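Arginase (RocF) (Helicobacter pylori, PDB 4G3H) probably hydrolyses L-arginine to L-ornithine and urea, using two manganese ions bound in each subunit. Local coordinates at residues Lys108-Leu113 / Ala225-Tyr230; Met74-Glu79 / Ala100-Val104; Lys81-Leu85 / Leu274-Glu278. Residue numbers count along the deposited sequence, not the author numbering.

Contact 1: residues Lys108-Leu113 / Ala225-Tyr230; sequences KKIGIL and AVDIIY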
loop_
_atom_site.group_PDB
_atom_site.type_symbol
_atom_site.label_atom_id
_atom_site.label_comp_id
_atom_site.label_asym_id
_atom_site.label_seq_id
_atom_site.Cartn_x
_atom_site.Cartn_y
_atom_site.Cartn_z
ATOM N N LYS A 108 2.489 -19.477 1.937
ATOM C CA LYS A 108 3.731 -18.733 2.087
ATOM C C LYS A 108 3.680 -17.763 3.258
ATOM O O LYS A 108 2.624 -17.220 3.576
ATOM C CB LYS A 108 4.029 -17.951 0.805
ATOM C CG LYS A 108 4.201 -18.813 -0.431
ATOM C CD LYS A 108 5.411 -19.723 -0.299
ATOM C CE LYS A 108 5.571 -20.613 -1.519
ATOM N NZ LYS A 108 6.755 -21.508 -1.391
ATOM N N LYS A 109 4.823 -17.563 3.906
ATOM C CA LYS A 109 4.914 -16.616 5.011
ATOM C C LYS A 109 5.183 -15.274 4.327
ATOM O O LYS A 109 6.144 -15.136 3.566
ATOM C CB LYS A 109 6.064 -16.982 5.953
ATOM C CG LYS A 109 6.170 -16.065 7.164
ATOM C CD LYS A 109 7.249 -16.527 8.132
ATOM C CE LYS A 109 7.411 -15.559 9.304
ATOM N NZ LYS A 109 6.188 -15.446 10.146
ATOM N N ILE A 110 4.332 -14.290 4.597
ATOM C CA ILE A 110 4.447 -12.987 3.957
ATOM C C ILE A 110 4.932 -11.852 4.841
ATOM O O ILE A 110 4.467 -11.681 5.968
ATOM C CB ILE A 110 3.085 -12.574 3.349
ATOM C CG1 ILE A 110 2.618 -13.645 2.363
ATOM C CG2 ILE A 110 3.195 -11.221 2.655
ATOM C CD1 ILE A 110 1.173 -13.495 1.932
ATOM N N GLY A 111 5.874 -11.077 4.313
ATOM C CA GLY A 111 6.394 -9.936 5.039
ATOM C C GLY A 111 5.817 -8.689 4.400
ATOM O O GLY A 111 5.520 -8.691 3.201
ATOM N N ILE A 112 5.660 -7.624 5.183
ATOM C CA ILE A 112 5.102 -6.375 4.674
ATOM C C ILE A 112 5.990 -5.163 4.955
ATOM O O ILE A 112 6.366 -4.913 6.090
ATOM C CB ILE A 112 3.717 -6.088 5.305
ATOM C CG1 ILE A 112 2.779 -7.273 5.081
ATOM C CG2 ILE A 112 3.111 -4.833 4.691
ATOM C CD1 ILE A 112 1.466 -7.148 5.826
ATOM N N LEU A 113 6.330 -4.419 3.910
ATOM C CA LEU A 113 7.130 -3.206 4.061
ATOM C C LEU A 113 6.074 -2.136 3.874
ATOM O O LEU A 113 5.506 -2.004 2.787
ATOM C CB LEU A 113 8.202 -3.112 2.972
ATOM C CG LEU A 113 9.277 -4.206 3.024
ATOM C CD1 LEU A 113 10.174 -4.129 1.797
ATOM C CD2 LEU A 113 10.095 -4.062 4.308
ATOM N N ALA A 225 12.803 -14.817 7.893
ATOM C CA ALA A 225 12.054 -16.054 7.701
ATOM C C ALA A 225 10.910 -16.034 6.682
ATOM O O ALA A 225 10.392 -17.095 6.325
ATOM C CB ALA A 225 11.528 -16.540 9.050
ATOM N N VAL A 226 10.510 -14.855 6.209
ATOM C CA VAL A 226 9.398 -14.783 5.252
ATOM C C VAL A 226 9.789 -15.290 3.873
ATOM O O VAL A 226 10.948 -15.197 3.480
ATOM C CB VAL A 226 8.838 -13.337 5.113
ATOM C CG1 VAL A 226 8.517 -12.769 6.497
ATOM C CG2 VAL A 226 9.831 -12.454 4.368
ATOM N N ASP A 227 8.810 -15.816 3.141
ATOM C CA ASP A 227 9.043 -16.350 1.801
ATOM C C ASP A 227 8.873 -15.299 0.718
ATOM O O ASP A 227 9.566 -15.330 -0.295
ATOM C CB ASP A 227 8.083 -17.507 1.511
ATOM C CG ASP A 227 8.235 -18.649 2.490
ATOM O OD1 ASP A 227 9.361 -19.186 2.594
ATOM O OD2 ASP A 227 7.230 -19.005 3.149
ATOM N N ILE A 228 7.924 -14.389 0.915
ATOM C CA ILE A 228 7.686 -13.338 -0.062
ATOM C C ILE A 228 7.326 -12.034 0.628
ATOM O O ILE A 228 6.806 -12.024 1.743
ATOM C CB ILE A 228 6.573 -13.714 -1.061
ATOM C CG1 ILE A 228 5.274 -13.976 -0.315
ATOM C CG2 ILE A 228 6.998 -14.922 -1.888
ATOM C CD1 ILE A 228 4.115 -14.232 -1.236
ATOM N N ILE A 229 7.596 -10.933 -0.058
ATOM C CA ILE A 229 7.371 -9.619 0.502
ATOM C C ILE A 229 6.456 -8.741 -0.343
ATOM O O ILE A 229 6.476 -8.794 -1.577
ATOM C CB ILE A 229 8.730 -8.922 0.701
ATOM C CG1 ILE A 229 9.618 -9.793 1.595
ATOM C CG2 ILE A 229 8.544 -7.545 1.316
ATOM C CD1 ILE A 229 11.027 -9.253 1.785
ATOM N N TYR A 230 5.645 -7.946 0.350
ATOM C CA TYR A 230 4.714 -7.011 -0.269
ATOM C C TYR A 230 5.114 -5.609 0.205
ATOM O O TYR A 230 5.205 -5.364 1.413
ATOM C CB TYR A 230 3.282 -7.326 0.191
ATOM C CG TYR A 230 2.206 -6.416 -0.372
ATOM C CD1 TYR A 230 1.559 -6.716 -1.574
ATOM C CD2 TYR A 230 1.833 -5.249 0.305
ATOM C CE1 TYR A 230 0.559 -5.871 -2.090
ATOM C CE2 TYR A 230 0.842 -4.400 -0.201
ATOM C CZ TYR A 230 0.211 -4.715 -1.397
ATOM O OH TYR A 230 -0.759 -3.869 -1.890
#
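Backbone hydrogen bonds tie Lys108-Leu113 to Ala225-Tyr230 as parallel neighbours. Gly111 N donates to Ile228 O at 2.9 Å. Tyr230 N donates to Gly111 O at 2.9 Å, and Leu113 N to Tyr230 O, also at 2.9 Å. Lys109 O accepts two bonds, from Asp227 N at 2.8 Å and from Ile228 N at 3.3 Å. CA-H...O contacts accompany the ladder, as from Ile110 CA to Ile228 O at 3.4 Å. At the entry to the strands a side chain joins in. Lys109 N donates to Asp227 OD2 at 2.9 Å, almost in line. Lys109 NZ turns away to a salt bridge with Asp175.

The two strands are neighbouring interior strands of the parallel sheet of the arginase alpha/beta fold. The strand of Lys108-Leu113 leads on to the manganese ligands Asp116, His118 and Asp120. The strand of Ala225-Tyr230 leads on to Asp234 and Asp236. The contact lies N-terminal to these ligands along both strands, with the side chain of Tyr230 about 11 Å from a bound manganese.

Apolar packing differs on the two faces. Ile110, Ile112, Ile228 and Tyr230 face helix 94-104. Ile110 CG1 meets Ile228 CG1 at 3.8 Å, and Tyr230 packs edge-to-face with Phe98. Gly111 and Ile229 belong to the other face. There Leu113 CD1 touches Ile229 CG2 at 3.8 Å, and both residues reach helix 212-223. Val226 packs beside Gly111, with Val226 CB 3.8 Å from Gly111 N.

Contact 2: residues Met74-Glu79 / Ala100-Val104; sequences MKEVFE and AFRSV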
loop_
_atom_site.group_PDB
_atom_site.type_symbol
_atom_site.label_atom_id
_atom_site.label_comp_id
_atom_site.label_asym_id
_atom_site.label_seq_id
_atom_site.Cartn_x
_atom_site.Cartn_y
_atom_site.Cartn_z
ATOM N N MET A 74 -8.000 -9.074 -8.413
ATOM C CA MET A 74 -6.616 -8.954 -7.985
ATOM C C MET A 74 -5.923 -10.317 -7.948
ATOM O O MET A 74 -4.717 -10.404 -8.183
ATOM C CB MET A 74 -6.525 -8.271 -6.613
ATOM C CG MET A 74 -6.893 -6.785 -6.619
ATOM S SD MET A 74 -6.047 -5.817 -7.912
ATOM C CE MET A 74 -4.308 -6.083 -7.480
ATOM N N LYS A 75 -6.666 -11.380 -7.652
ATOM C CA LYS A 75 -6.062 -12.709 -7.630
ATOM C C LYS A 75 -5.594 -13.040 -9.040
ATOM O O LYS A 75 -4.523 -13.612 -9.224
ATOM C CB LYS A 75 -7.054 -13.772 -7.154
ATOM C CG LYS A 75 -7.424 -13.667 -5.690
ATOM C CD LYS A 75 -8.155 -14.921 -5.206
ATOM C CE LYS A 75 -7.260 -16.153 -5.304
ATOM N NZ LYS A 75 -7.892 -17.366 -4.712
ATOM N N GLU A 76 -6.397 -12.671 -10.035
ATOM C CA GLU A 76 -6.030 -12.915 -11.431
ATOM C C GLU A 76 -4.698 -12.243 -11.732
ATOM O O GLU A 76 -3.851 -12.799 -12.428
ATOM C CB GLU A 76 -7.091 -12.358 -12.381
ATOM C CG GLU A 76 -8.415 -13.097 -12.351
ATOM C CD GLU A 76 -9.412 -12.559 -13.368
ATOM O OE1 GLU A 76 -10.527 -13.114 -13.459
ATOM O OE2 GLU A 76 -9.085 -11.583 -14.077
ATOM N N VAL A 77 -4.518 -11.034 -11.208
ATOM C CA VAL A 77 -3.275 -10.304 -11.422
ATOM C C VAL A 77 -2.110 -10.996 -10.716
ATOM O O VAL A 77 -1.072 -11.257 -11.321
ATOM C CB VAL A 77 -3.380 -8.844 -10.898
ATOM C CG1 VAL A 77 -2.002 -8.178 -10.925
ATOM C CG2 VAL A 77 -4.375 -8.055 -11.745
ATOM N N PHE A 78 -2.288 -11.313 -9.437
ATOM C CA PHE A 78 -1.214 -11.936 -8.675
ATOM C C PHE A 78 -0.862 -13.357 -9.104
ATOM O O PHE A 78 0.186 -13.881 -8.725
ATOM C CB PHE A 78 -1.543 -11.900 -7.182
ATOM C CG PHE A 78 -1.552 -10.512 -6.596
ATOM C CD1 PHE A 78 -0.504 -9.626 -6.851
ATOM C CD2 PHE A 78 -2.597 -10.097 -5.773
ATOM C CE1 PHE A 78 -0.497 -8.338 -6.292
ATOM C CE2 PHE A 78 -2.597 -8.813 -5.209
ATOM C CZ PHE A 78 -1.543 -7.932 -5.471
ATOM N N GLU A 79 -1.729 -13.978 -9.899
ATOM C CA GLU A 79 -1.475 -15.333 -10.371
ATOM C C GLU A 79 -0.541 -15.352 -11.581
ATOM O O GLU A 79 0.016 -16.393 -11.922
ATOM C CB GLU A 79 -2.792 -16.036 -10.700
ATOM C CG GLU A 79 -3.567 -16.456 -9.458
ATOM C CD GLU A 79 -4.939 -17.017 -9.773
ATOM O OE1 GLU A 79 -5.629 -17.462 -8.829
ATOM O OE2 GLU A 79 -5.333 -17.010 -10.958
ATOM N N ALA A 100 -6.145 -10.698 -1.527
ATOM C CA ALA A 100 -6.020 -11.436 -2.780
ATOM C C ALA A 100 -4.596 -11.987 -2.873
ATOM O O ALA A 100 -4.378 -13.121 -3.302
ATOM C CB ALA A 100 -6.304 -10.522 -3.955
ATOM N N PHE A 101 -3.635 -11.167 -2.456
ATOM C CA PHE A 101 -2.224 -11.532 -2.466
ATOM C C PHE A 101 -1.990 -12.750 -1.556
ATOM O O PHE A 101 -1.299 -13.700 -1.938
ATOM C CB PHE A 101 -1.397 -10.347 -1.969
ATOM C CG PHE A 101 0.080 -10.522 -2.123
ATOM C CD1 PHE A 101 0.678 -10.427 -3.379
ATOM C CD2 PHE A 101 0.887 -10.744 -1.010
ATOM C CE1 PHE A 101 2.058 -10.545 -3.527
ATOM C CE2 PHE A 101 2.272 -10.863 -1.147
ATOM C CZ PHE A 101 2.857 -10.762 -2.411
ATOM N N ARG A 102 -2.554 -12.698 -0.351
ATOM C CA ARG A 102 -2.437 -13.788 0.616
ATOM C C ARG A 102 -3.127 -15.035 0.065
ATOM O O ARG A 102 -2.632 -16.147 0.221
ATOM C CB ARG A 102 -3.106 -13.408 1.939
ATOM C CG ARG A 102 -2.536 -12.181 2.616
ATOM C CD ARG A 102 -3.401 -11.770 3.804
ATOM N NE ARG A 102 -3.349 -12.746 4.892
ATOM C CZ ARG A 102 -4.054 -12.648 6.016
ATOM N NH1 ARG A 102 -4.875 -11.619 6.200
ATOM N NH2 ARG A 102 -3.930 -13.572 6.962
ATOM N N SER A 103 -4.274 -14.838 -0.575
ATOM C CA SER A 103 -5.038 -15.939 -1.140
ATOM C C SER A 103 -4.248 -16.694 -2.203
ATOM O O SER A 103 -4.255 -17.921 -2.222
ATOM C CB SER A 103 -6.350 -15.423 -1.734
ATOM O OG SER A 103 -7.183 -16.503 -2.113
ATOM N N VAL A 104 -3.574 -15.964 -3.087
ATOM C CA VAL A 104 -2.769 -16.594 -4.132
ATOM C C VAL A 104 -1.547 -17.310 -3.545
ATOM O O VAL A 104 -1.151 -18.370 -4.028
ATOM C CB VAL A 104 -2.277 -15.556 -5.172
ATOM C CG1 VAL A 104 -1.304 -16.210 -6.146
ATOM C CG2 VAL A 104 -3.465 -14.983 -5.934
#
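Helices 59-78 and 94-104 lean on each other over one face of the sheet. Their short segments cross at -52°, with axes 8.6 Å apart. Helix 94-104 is the helix of a beta-alpha-beta crossover from strand 84-87 to strand 110-115, which are separated in the sheet by strands 274-280 and 228-234.

The backbones come closest at Ala100, with Ala100 CA 5.0 Å from Lys75 CA. The Ala100 methyl is a small bump in a hollow between Met74, Lys75 and Phe78. Ala100 CB is 3.5 Å from Met74 CB and 3.8 Å from Lys75 CG. One turn on, Val104 is the larger bump. It fits against Lys75, Phe78 and Glu79, with Val104 CG2 3.7 Å from Lys75 O and 3.8 Å from Phe78 CB.

Phe78 offers its flat side in return. The edge of Phe101 points at that face in a T-shaped stack, with centroids 5.0 Å apart and planes at 79°. Phe101 CB adds an off-centre CH-pi contact, 4.2 Å from the centroid of the Phe78 ring. Both rings also touch Ala276 of strand 274-280, so this pair carries the contact to the sheet.

The lysine tail bridges the outer side of the groove. Lys75 NZ donates to Ser103 OG at 2.8 Å. Ser103 OG accepts this bond, so its own proton is available for its hydrogen bond to Gly166 O.

Contact 3: residues Lys81-Leu85 / Leu274-Glu278; sequences KEFPL and LKAVE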
loop_
_atom_site.group_PDB
_atom_site.type_symbol
_atom_site.label_atom_id
_atom_site.label_comp_id
_atom_site.label_asym_id
_atom_site.label_seq_id
_atom_site.Cartn_x
_atom_site.Cartn_y
_atom_site.Cartn_z
ATOM N N LYS A 81 2.924 -14.367 -13.666
ATOM C CA LYS A 81 4.325 -14.336 -13.248
ATOM C C LYS A 81 4.900 -12.919 -13.261
ATOM O O LYS A 81 5.819 -12.598 -12.511
ATOM C CB LYS A 81 5.163 -15.224 -14.172
ATOM C CG LYS A 81 4.565 -16.596 -14.446
ATOM C CD LYS A 81 4.401 -17.410 -13.174
ATOM C CE LYS A 81 3.830 -18.785 -13.478
ATOM N NZ LYS A 81 2.518 -18.693 -14.177
ATOM N N GLU A 82 4.341 -12.079 -14.121
ATOM C CA GLU A 82 4.785 -10.705 -14.287
ATOM C C GLU A 82 4.663 -9.848 -13.020
ATOM O O GLU A 82 3.667 -9.925 -12.303
ATOM C CB GLU A 82 3.998 -10.079 -15.435
ATOM C CG GLU A 82 4.766 -9.033 -16.204
ATOM C CD GLU A 82 4.331 -8.962 -17.648
ATOM O OE1 GLU A 82 4.775 -8.038 -18.361
ATOM O OE2 GLU A 82 3.551 -9.843 -18.067
ATOM N N PHE A 83 5.683 -9.030 -12.760
ATOM C CA PHE A 83 5.708 -8.168 -11.580
ATOM C C PHE A 83 4.603 -7.118 -11.638
ATOM O O PHE A 83 4.439 -6.427 -12.645
ATOM C CB PHE A 83 7.059 -7.465 -11.455
ATOM C CG PHE A 83 7.275 -6.830 -10.115
ATOM C CD1 PHE A 83 7.818 -7.562 -9.065
ATOM C CD2 PHE A 83 6.876 -5.519 -9.880
ATOM C CE1 PHE A 83 7.957 -6.997 -7.796
ATOM C CE2 PHE A 83 7.008 -4.946 -8.615
ATOM C CZ PHE A 83 7.548 -5.686 -7.575
ATOM N N PRO A 84 3.830 -6.979 -10.552
ATOM C CA PRO A 84 2.752 -5.992 -10.557
ATOM C C PRO A 84 3.028 -4.678 -9.822
ATOM O O PRO A 84 3.473 -4.667 -8.668
ATOM C CB PRO A 84 1.611 -6.758 -9.913
ATOM C CG PRO A 84 2.342 -7.481 -8.797
ATOM C CD PRO A 84 3.636 -7.957 -9.463
ATOM N N LEU A 85 2.768 -3.570 -10.504
ATOM C CA LEU A 85 2.910 -2.251 -9.897
ATOM C C LEU A 85 1.459 -1.823 -9.699
ATOM O O LEU A 85 0.710 -1.673 -10.664
ATOM C CB LEU A 85 3.634 -1.283 -10.832
ATOM C CG LEU A 85 3.651 0.158 -10.316
ATOM C CD1 LEU A 85 4.211 0.212 -8.905
ATOM C CD2 LEU A 85 4.469 1.014 -11.255
ATOM N N LEU A 274 10.543 -9.790 -3.148
ATOM C CA LEU A 274 9.520 -8.765 -3.374
ATOM C C LEU A 274 8.644 -9.208 -4.541
ATOM O O LEU A 274 9.128 -9.326 -5.662
ATOM C CB LEU A 274 10.176 -7.419 -3.710
ATOM C CG LEU A 274 9.252 -6.210 -3.932
ATOM C CD1 LEU A 274 8.488 -5.890 -2.648
ATOM C CD2 LEU A 274 10.084 -5.006 -4.351
ATOM N N LYS A 275 7.360 -9.446 -4.282
ATOM C CA LYS A 275 6.444 -9.888 -5.332
ATOM C C LYS A 275 5.433 -8.832 -5.775
ATOM O O LYS A 275 4.690 -9.046 -6.731
ATOM C CB LYS A 275 5.703 -11.161 -4.892
ATOM C CG LYS A 275 6.635 -12.317 -4.554
ATOM C CD LYS A 275 7.565 -12.608 -5.720
ATOM C CE LYS A 275 8.672 -13.571 -5.329
ATOM N NZ LYS A 275 9.653 -13.769 -6.437
ATOM N N ALA A 276 5.391 -7.700 -5.084
ATOM C CA ALA A 276 4.470 -6.642 -5.475
ATOM C C ALA A 276 4.778 -5.316 -4.812
ATOM O O ALA A 276 5.313 -5.271 -3.701
ATOM C CB ALA A 276 3.022 -7.047 -5.169
ATOM N N VAL A 277 4.451 -4.234 -5.515
ATOM C CA VAL A 277 4.634 -2.898 -4.981
ATOM C C VAL A 277 3.368 -2.084 -5.213
ATOM O O VAL A 277 2.821 -2.044 -6.324
ATOM C CB VAL A 277 5.819 -2.161 -5.620
ATOM C CG1 VAL A 277 5.901 -0.758 -5.044
ATOM C CG2 VAL A 277 7.129 -2.918 -5.348
ATOM N N GLU A 278 2.908 -1.448 -4.143
ATOM C CA GLU A 278 1.718 -0.619 -4.166
ATOM C C GLU A 278 2.121 0.815 -3.814
ATOM O O GLU A 278 2.801 1.041 -2.805
ATOM C CB GLU A 278 0.718 -1.135 -3.121
ATOM C CG GLU A 278 -0.579 -0.342 -3.008
ATOM C CD GLU A 278 -1.270 -0.539 -1.662
ATOM O OE1 GLU A 278 -0.969 -1.530 -0.964
ATOM O OE2 GLU A 278 -2.124 0.296 -1.301
#
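Lys81-Leu85 and Leu274-Glu278 bring together two neighbouring parallel strands, 84-87 and 274-280, in the central sheet of the arginase fold. Strand 2-8 runs along the other side of strand 84-87, and strand 228-234 along the other side of strand 274-280. The pair is thus interior to the sheet. The contact covers only the start of the pairing, with a single bridge, Leu85 with Val277.

Phe83 makes the largest side-chain contribution. Its t rotamer carries the ring across to Leu274-Glu278. The ring edge then meets the backbone and the valine: Phe83 CE1 is 3.4 Å from Leu274 O, and Phe83 CZ is 3.6 Å from Val277 CG2. Leu85 is t at chi1 and p at chi2, which together place Leu85 CD1 4.3 Å from Val277 CG1, a looser touch. Phe83, Leu85, Leu274 and Val277 all pack against helix 293-309.

On the other face, Pro84 CG lies 3.7 Å from Ala276 CB. Both of these residues are covered by Phe78 of helix 59-78. Lys275 is m at chi1 and points away, and Lys275 NZ is hydrogen-bonded to Asp272 O.

The backbone pairing is light. Val277 N gives a weak hydrogen bond to Pro84 O at 3.3 Å, and Leu85 CA lies 3.6 Å from Val277 O. Proline has no amide hydrogen to offer at the start of the strand, and there Pro84 CD sits against Lys275 O at 3.1 Å.

How the contacts relate
All three contacts are mainly buried. Contacts 1 and 3 belong to the same parallel sheet. Their strands 228-234 and 274-280 are neighbours, joined by Ile229 O to Lys275 N (2.9 Å) and Tyr230 OH to Glu278 OE1 (2.5 Å), both probable hydrogen bonds. Contact 2 lies in the helices that cover one face of that sheet. Phe101 reaches Ile228 and Tyr230 of contact 1, and Phe78 reaches Pro84 and Ala276 of contact 3. Chemistry follows place. Contact 1 rests on a full backbone ladder, contact 3 on one weak bond and packing, and contact 2 on packing and one side-chain hydrogen bond, with no backbone hydrogen bond across it. Exposed residues mark the edges of contacts 1 and 2, while none takes part in contact 3.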